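Side-chain contacts in Crov588 (Cafeteriavirus, PDB 6NYR), which is of unknown function but folds into a circular, leucine-rich-repeat solenoid built largely of FNIP repeats: residues E2-K7 and Y25-N30; I57-G60 and E64-K67; I79-G82 and N86-L89. All blocks are in the same frame, centred on the assembly; numbering follows the deposited sequence.

How the contacts relate
The three contacts lie in series at the N-terminal end of the solenoid, and their chemistry follows their depth in the fold. Contact 1, at the surface, joins the segment carrying the N-terminal edge strand 5-7 to the one carrying helix 25-28 by a tyrosine on an isoleucine, without ring pairing. Contacts 2 and 3 are buried and related in form: in each, an aromatic residue just after a strand meets a ring from the following loop, as an offset stack in 57-60/64-67 and an edge-to-face pair in 79-82/86-89. Their centres are about 8 Å apart, and strands 56-58 and 78-80 pair directly, whereas contact 1 is centred about 17 Å from the centre of contact 2.

Contact 1 (E2-K7 and Y25-N30); sequences EKYTIK and YKILSN
Tyr4 and Ile27 reach for each other from opposite directions, one from the N-terminal segment just before strand 5-7, the other from helix 25-28. The phenol end of Tyr4 meets the isoleucine obliquely. Ile27 CG2 lies 3.4 Å from Tyr4 CZ, while Ile27 CD1 comes near the CE2 side of the ring, 3.9 Å from Tyr4 CE2. The hydroxyl also lies against the isoleucine side chain, at a separation too short to be relied on; the carbon-to-carbon contacts carry the packing. Tyr4 holds CG between the backbone N and the carbonyl carbon (chi1 75°), a torsion with which the ring reaches across to the helix. CG1 of Ile6 lies in the plane of that ring, at its edge, and so backs it from within its own segment.

A second, lighter touch runs from Ile6 CD1 to Asn30 ND2, 4.2 Å apart. Just after the last turn of helix 25-28, Ser29 OG donates to Tyr25 O at 2.7 Å, from above the carbonyl plane. Beneath both segments lies strand 10-12: Tyr4, Ile6 and Leu28 all rest on Leu11. The edge strand 5-7, antiparallel to strand 10-12, with the residue before it packed on a short helix, forms the N-terminal end of a leucine-rich-repeat solenoid.

Contact 2 (I57-G60 and E64-K67); sequences IKFG and EFNK
Within one turn of the leucine-rich-repeat solenoid, Phe59 and Phe65 pack together in the interior, resembling the phenylalanines in the Phe-Gly and Phe-Asn pairs of the FNIP repeats, with a longer link between them. Their rings form an offset stack, with centroids 4.6 Å apart and planes inclined by 24°. The Phe59 ring advances with its CE1 corner leading. CE1 stands over one face of Phe65, displaced toward the rim and 3.5 Å from Phe65 CG, and Phe59 CZ follows at 3.7 Å from Phe65 CD2. The stack thus covers one side of the second ring unevenly, with the CB-CG root of Phe65 included, since CB is 3.8 Å from Phe59 CE1. Phe65 turns to meet it by holding CG anti to its backbone N (chi1 176°). Across its opposite face the chain itself folds back: the backbone N of Lys67 lies 3.8 Å above the plane, over the ring centre, so Phe65 is sandwiched between a ring and a peptide group.

Phe59 also meets Phe38 and Tyr81, continuing the aromatic row into the turns before and after. Next to Phe65, Asn66 ties the same turns by polar means, its backbone N bonded to Asn43 OD1 and its side-chain OD1 to the backbone N of Asn86. The geometry is consistent with a division of labour: carbon-rich rings fill the buried interior by dispersion and stacking, which demand shape but little direction, while the neighbouring asparagine supplies directional bonds from turn to turn.

Contact 3 (I79-G82 and N86-L89); sequences IYYG and NHSL
Tyr81, the residue that meets His87 across this contact, is prepared by what precedes it. Ile79, on strand 78-80, sets its CG1 against one face of the tyrosine ring, 3.9 Å from the ring plane and toward the rim. Tyr80 turns to the other side of the strand, where its hydroxyl is hydrogen-bonded to Glu78. Tyr81 then swings inward with CG beside the backbone N and anti to the carbonyl carbon (chi1 -71°), presenting the face opposite Ile79 to the loop. Gly82 carries the chain onward, paired through its backbone with Asp106.

Onto that face comes the edge of His87. The interaction is a T-shaped (edge-to-face) pair: centroids lie 4.9 Å apart and the planes meet at 70°. CE1 leads, 3.5 Å from Tyr81 CE2, and NE2 lies alongside, 3.6 Å from Tyr81 CD2, so the CE1-NE2 side of the imidazole is what touches, displaced toward the tyrosine rim. Before it, Asn86 OD1 accepts the backbone N of His87 at 2.6 Å, a bent bond (139° at the hydrogen) that turns the amide oxygen back to the adjoining backbone. After it, Ser88 is an N-cap, its OG bonded to the N of Glu91 at the start of helix 89-93.

His87 NE2 is bonded to the backbone N of Gly105 in the next turn, and ND1 has a weaker bond to Glu91, whereas Tyr81 also receives Lys85 in a cation-pi contact. The imidazole thus does two jobs at once: its ring edge packs on an aromatic face, where the corresponding Phe65 of the previous turn offers its own face, while its nitrogens satisfy polar groups in a buried place. The bond at NE2, with the weak one at ND1, would be expected to restrain the ring's rotation and so keep that edge directed at Tyr81.

Contact 1 (E2-K7 and Y25-N30)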
# COMPACT_ATOMS: atom_id res chain seq x y z
N GLU A 2 1.29 6.05 23.86
CA GLU A 2 0.56 6.76 24.92
C GLU A 2 1.03 8.22 24.86
O GLU A 2 1.90 8.66 25.61
CB GLU A 2 0.83 6.15 26.29
CG GLU A 2 0.48 4.68 26.41
CD GLU A 2 0.64 4.16 27.83
OE1 GLU A 2 1.12 4.92 28.69
OE2 GLU A 2 0.28 2.99 28.08
N LYS A 3 0.43 8.99 23.94
CA LYS A 3 0.86 10.36 23.67
C LYS A 3 -0.04 11.06 22.66
O LYS A 3 -1.00 10.46 22.17
CB LYS A 3 2.31 10.31 23.16
CG LYS A 3 3.20 11.49 23.39
CD LYS A 3 4.61 11.12 22.87
CE LYS A 3 4.53 10.60 21.43
NZ LYS A 3 5.76 10.78 20.62
N TYR A 4 0.25 12.32 22.35
CA TYR A 4 -0.26 12.97 21.15
C TYR A 4 0.95 13.17 20.22
O TYR A 4 2.10 13.11 20.65
CB TYR A 4 -0.99 14.30 21.42
CG TYR A 4 -0.11 15.47 21.75
CD1 TYR A 4 0.51 16.19 20.73
CD2 TYR A 4 0.06 15.89 23.05
CE1 TYR A 4 1.31 17.27 21.02
CE2 TYR A 4 0.86 16.97 23.35
CZ TYR A 4 1.48 17.66 22.33
OH TYR A 4 2.28 18.74 22.61
N THR A 5 0.68 13.42 18.93
CA THR A 5 1.75 13.58 17.96
C THR A 5 1.46 14.68 16.94
O THR A 5 0.34 14.82 16.46
CB THR A 5 2.00 12.27 17.19
OG1 THR A 5 0.93 12.04 16.26
CG2 THR A 5 2.08 11.08 18.15
N ILE A 6 2.50 15.45 16.60
CA ILE A 6 2.41 16.56 15.66
C ILE A 6 3.14 16.19 14.37
O ILE A 6 4.29 15.72 14.41
CB ILE A 6 2.99 17.86 16.25
CG1 ILE A 6 2.10 18.39 17.36
CG2 ILE A 6 3.21 18.90 15.15
CD1 ILE A 6 2.66 19.62 18.08
N LYS A 7 2.46 16.36 13.23
CA LYS A 7 3.04 16.10 11.90
C LYS A 7 2.66 17.24 10.97
O LYS A 7 1.47 17.44 10.71
CB LYS A 7 2.60 14.75 11.37
CG LYS A 7 3.39 14.20 10.20
CD LYS A 7 2.65 14.26 8.88
CE LYS A 7 3.58 13.96 7.71
NZ LYS A 7 3.11 12.74 6.97
N TYR A 25 -4.24 24.46 26.10
CA TYR A 25 -4.33 25.69 25.32
C TYR A 25 -2.97 26.10 24.77
O TYR A 25 -2.84 26.43 23.58
CB TYR A 25 -4.93 26.80 26.18
CG TYR A 25 -5.61 27.89 25.38
CD1 TYR A 25 -4.88 28.91 24.80
CD2 TYR A 25 -6.98 27.89 25.21
CE1 TYR A 25 -5.50 29.90 24.07
CE2 TYR A 25 -7.62 28.88 24.49
CZ TYR A 25 -6.87 29.88 23.91
OH TYR A 25 -7.49 30.87 23.18
N LYS A 26 -1.95 26.07 25.62
CA LYS A 26 -0.60 26.39 25.17
C LYS A 26 -0.17 25.48 24.03
O LYS A 26 0.31 25.94 22.99
CB LYS A 26 0.38 26.30 26.35
CG LYS A 26 0.44 24.94 27.03
CD LYS A 26 1.51 24.91 28.13
CE LYS A 26 1.14 25.80 29.32
NZ LYS A 26 -0.03 25.27 30.08
N ILE A 27 -0.35 24.16 24.21
CA ILE A 27 0.06 23.22 23.17
C ILE A 27 -0.70 23.49 21.88
O ILE A 27 -0.13 23.44 20.78
CB ILE A 27 -0.15 21.77 23.65
CG1 ILE A 27 0.74 21.46 24.84
CG2 ILE A 27 0.11 20.79 22.50
CD1 ILE A 27 0.36 20.18 25.58
N LEU A 28 -1.99 23.79 21.99
CA LEU A 28 -2.84 23.94 20.81
C LEU A 28 -2.69 25.30 20.14
O LEU A 28 -3.19 25.48 19.02
CB LEU A 28 -4.30 23.71 21.20
CG LEU A 28 -4.62 22.32 21.75
CD1 LEU A 28 -6.04 22.26 22.29
CD2 LEU A 28 -4.39 21.25 20.69
N SER A 29 -2.02 26.25 20.78
CA SER A 29 -1.79 27.57 20.19
C SER A 29 -0.54 27.63 19.32
O SER A 29 -0.21 28.71 18.82
CB SER A 29 -1.70 28.63 21.29
OG SER A 29 -2.88 28.65 22.08
N ASN A 30 0.16 26.51 19.13
CA ASN A 30 1.37 26.48 18.31
C ASN A 30 1.05 26.96 16.90
O ASN A 30 0.26 26.31 16.20
CB ASN A 30 1.92 25.06 18.31
CG ASN A 30 3.15 24.89 17.46
OD1 ASN A 30 3.63 25.85 16.85
ND2 ASN A 30 3.70 23.68 17.43

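Contact 2 (I57-G60 and E64-K67)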
# COMPACT_ATOMS: atom_id res chain seq x y z
N ILE A 57 -11.16 20.70 12.48
CA ILE A 57 -11.34 19.76 13.59
C ILE A 57 -11.91 18.48 13.00
O ILE A 57 -13.09 18.43 12.62
CB ILE A 57 -12.26 20.32 14.69
CG1 ILE A 57 -11.60 21.55 15.34
CG2 ILE A 57 -12.55 19.26 15.74
CD1 ILE A 57 -12.44 22.22 16.40
N LYS A 58 -11.08 17.44 12.92
CA LYS A 58 -11.45 16.15 12.35
C LYS A 58 -11.58 15.15 13.49
O LYS A 58 -10.64 14.98 14.28
CB LYS A 58 -10.40 15.70 11.33
CG LYS A 58 -10.83 14.53 10.45
CD LYS A 58 -10.51 13.19 11.09
CE LYS A 58 -10.78 12.04 10.12
NZ LYS A 58 -9.67 11.82 9.15
N PHE A 59 -12.74 14.50 13.59
CA PHE A 59 -13.02 13.64 14.74
C PHE A 59 -12.76 12.16 14.50
O PHE A 59 -12.49 11.44 15.46
CB PHE A 59 -14.48 13.82 15.18
CG PHE A 59 -14.68 14.92 16.18
CD1 PHE A 59 -14.44 14.70 17.53
CD2 PHE A 59 -15.12 16.17 15.78
CE1 PHE A 59 -14.62 15.71 18.45
CE2 PHE A 59 -15.31 17.18 16.71
CZ PHE A 59 -15.05 16.95 18.04
N GLY A 60 -12.83 11.68 13.27
CA GLY A 60 -12.63 10.26 13.04
C GLY A 60 -13.90 9.46 13.23
O GLY A 60 -14.57 9.59 14.26
N GLU A 64 -16.30 8.66 19.92
CA GLU A 64 -17.32 8.56 20.97
C GLU A 64 -17.78 9.92 21.47
O GLU A 64 -18.45 10.00 22.51
CB GLU A 64 -16.76 7.73 22.13
CG GLU A 64 -16.33 6.32 21.74
CD GLU A 64 -15.95 5.46 22.93
OE1 GLU A 64 -16.10 5.92 24.08
OE2 GLU A 64 -15.52 4.30 22.71
N PHE A 65 -17.45 10.99 20.75
CA PHE A 65 -17.80 12.35 21.16
C PHE A 65 -19.29 12.61 20.96
O PHE A 65 -19.82 12.43 19.87
CB PHE A 65 -16.96 13.34 20.36
CG PHE A 65 -17.27 14.78 20.61
CD1 PHE A 65 -16.76 15.42 21.73
CD2 PHE A 65 -18.06 15.50 19.73
CE1 PHE A 65 -17.04 16.75 21.96
CE2 PHE A 65 -18.34 16.84 19.96
CZ PHE A 65 -17.83 17.46 21.08
N ASN A 66 -19.96 13.05 22.04
CA ASN A 66 -21.31 13.61 21.93
C ASN A 66 -21.49 14.66 23.04
O ASN A 66 -22.18 14.45 24.04
CB ASN A 66 -22.41 12.55 22.01
CG ASN A 66 -23.78 13.11 21.62
OD1 ASN A 66 -23.88 14.21 21.06
ND2 ASN A 66 -24.84 12.36 21.92
N LYS A 67 -20.85 15.81 22.87
CA LYS A 67 -21.05 16.95 23.74
C LYS A 67 -21.77 18.06 22.97
O LYS A 67 -21.57 18.21 21.76
CB LYS A 67 -19.72 17.49 24.28
CG LYS A 67 -18.92 16.49 25.09
CD LYS A 67 -19.70 15.98 26.29
CE LYS A 67 -18.82 15.15 27.20
NZ LYS A 67 -19.62 14.46 28.26

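Contact 3 (I79-G82 and N86-L89)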
# COMPACT_ATOMS: atom_id res chain seq x y z
N ILE A 79 -15.13 21.25 10.04
CA ILE A 79 -15.29 20.34 11.17
C ILE A 79 -16.06 19.12 10.69
O ILE A 79 -17.07 19.23 9.98
CB ILE A 79 -16.01 21.01 12.36
CG1 ILE A 79 -15.98 20.05 13.56
CG2 ILE A 79 -17.45 21.36 12.01
CD1 ILE A 79 -16.31 20.70 14.88
N TYR A 80 -15.58 17.95 11.11
CA TYR A 80 -16.15 16.66 10.70
C TYR A 80 -16.45 15.85 11.94
O TYR A 80 -15.55 15.56 12.73
CB TYR A 80 -15.17 15.92 9.78
CG TYR A 80 -14.62 16.78 8.66
CD1 TYR A 80 -15.23 16.80 7.42
CD2 TYR A 80 -13.51 17.59 8.86
CE1 TYR A 80 -14.74 17.58 6.39
CE2 TYR A 80 -13.01 18.38 7.84
CZ TYR A 80 -13.63 18.38 6.61
OH TYR A 80 -13.15 19.16 5.58
N TYR A 81 -17.72 15.50 12.13
CA TYR A 81 -18.16 14.78 13.31
C TYR A 81 -18.29 13.28 13.02
O TYR A 81 -18.32 12.84 11.87
CB TYR A 81 -19.50 15.33 13.82
CG TYR A 81 -19.41 16.70 14.45
CD1 TYR A 81 -18.88 16.87 15.72
CD2 TYR A 81 -19.89 17.83 13.79
CE1 TYR A 81 -18.81 18.11 16.32
CE2 TYR A 81 -19.82 19.08 14.38
CZ TYR A 81 -19.28 19.21 15.64
OH TYR A 81 -19.21 20.45 16.24
N GLY A 82 -18.40 12.50 14.11
CA GLY A 82 -18.32 11.07 14.05
C GLY A 82 -19.63 10.37 14.33
O GLY A 82 -20.72 10.95 14.20
N ASN A 86 -24.73 13.84 17.98
CA ASN A 86 -26.04 14.36 17.61
C ASN A 86 -25.96 15.88 17.48
O ASN A 86 -24.97 16.51 17.85
CB ASN A 86 -27.09 13.96 18.65
CG ASN A 86 -28.50 13.97 18.09
OD1 ASN A 86 -28.77 14.56 17.04
ND2 ASN A 86 -29.42 13.32 18.80
N HIS A 87 -27.03 16.47 16.94
CA HIS A 87 -27.14 17.91 16.89
C HIS A 87 -28.58 18.33 17.18
O HIS A 87 -29.54 17.64 16.80
CB HIS A 87 -26.74 18.50 15.52
CG HIS A 87 -25.33 18.21 15.12
ND1 HIS A 87 -24.25 18.82 15.71
CD2 HIS A 87 -24.83 17.37 14.19
CE1 HIS A 87 -23.13 18.37 15.16
NE2 HIS A 87 -23.46 17.48 14.23
N SER A 88 -28.73 19.47 17.85
CA SER A 88 -29.97 20.23 17.83
C SER A 88 -29.86 21.29 16.73
O SER A 88 -28.76 21.66 16.31
CB SER A 88 -30.24 20.90 19.18
OG SER A 88 -29.52 22.11 19.30
N LEU A 89 -31.01 21.77 16.26
CA LEU A 89 -30.99 22.81 15.24
C LEU A 89 -30.38 24.10 15.77
O LEU A 89 -29.73 24.82 15.01
CB LEU A 89 -32.40 23.06 14.71
CG LEU A 89 -33.11 21.80 14.19
CD1 LEU A 89 -34.57 22.07 13.88
CD2 LEU A 89 -32.37 21.26 12.97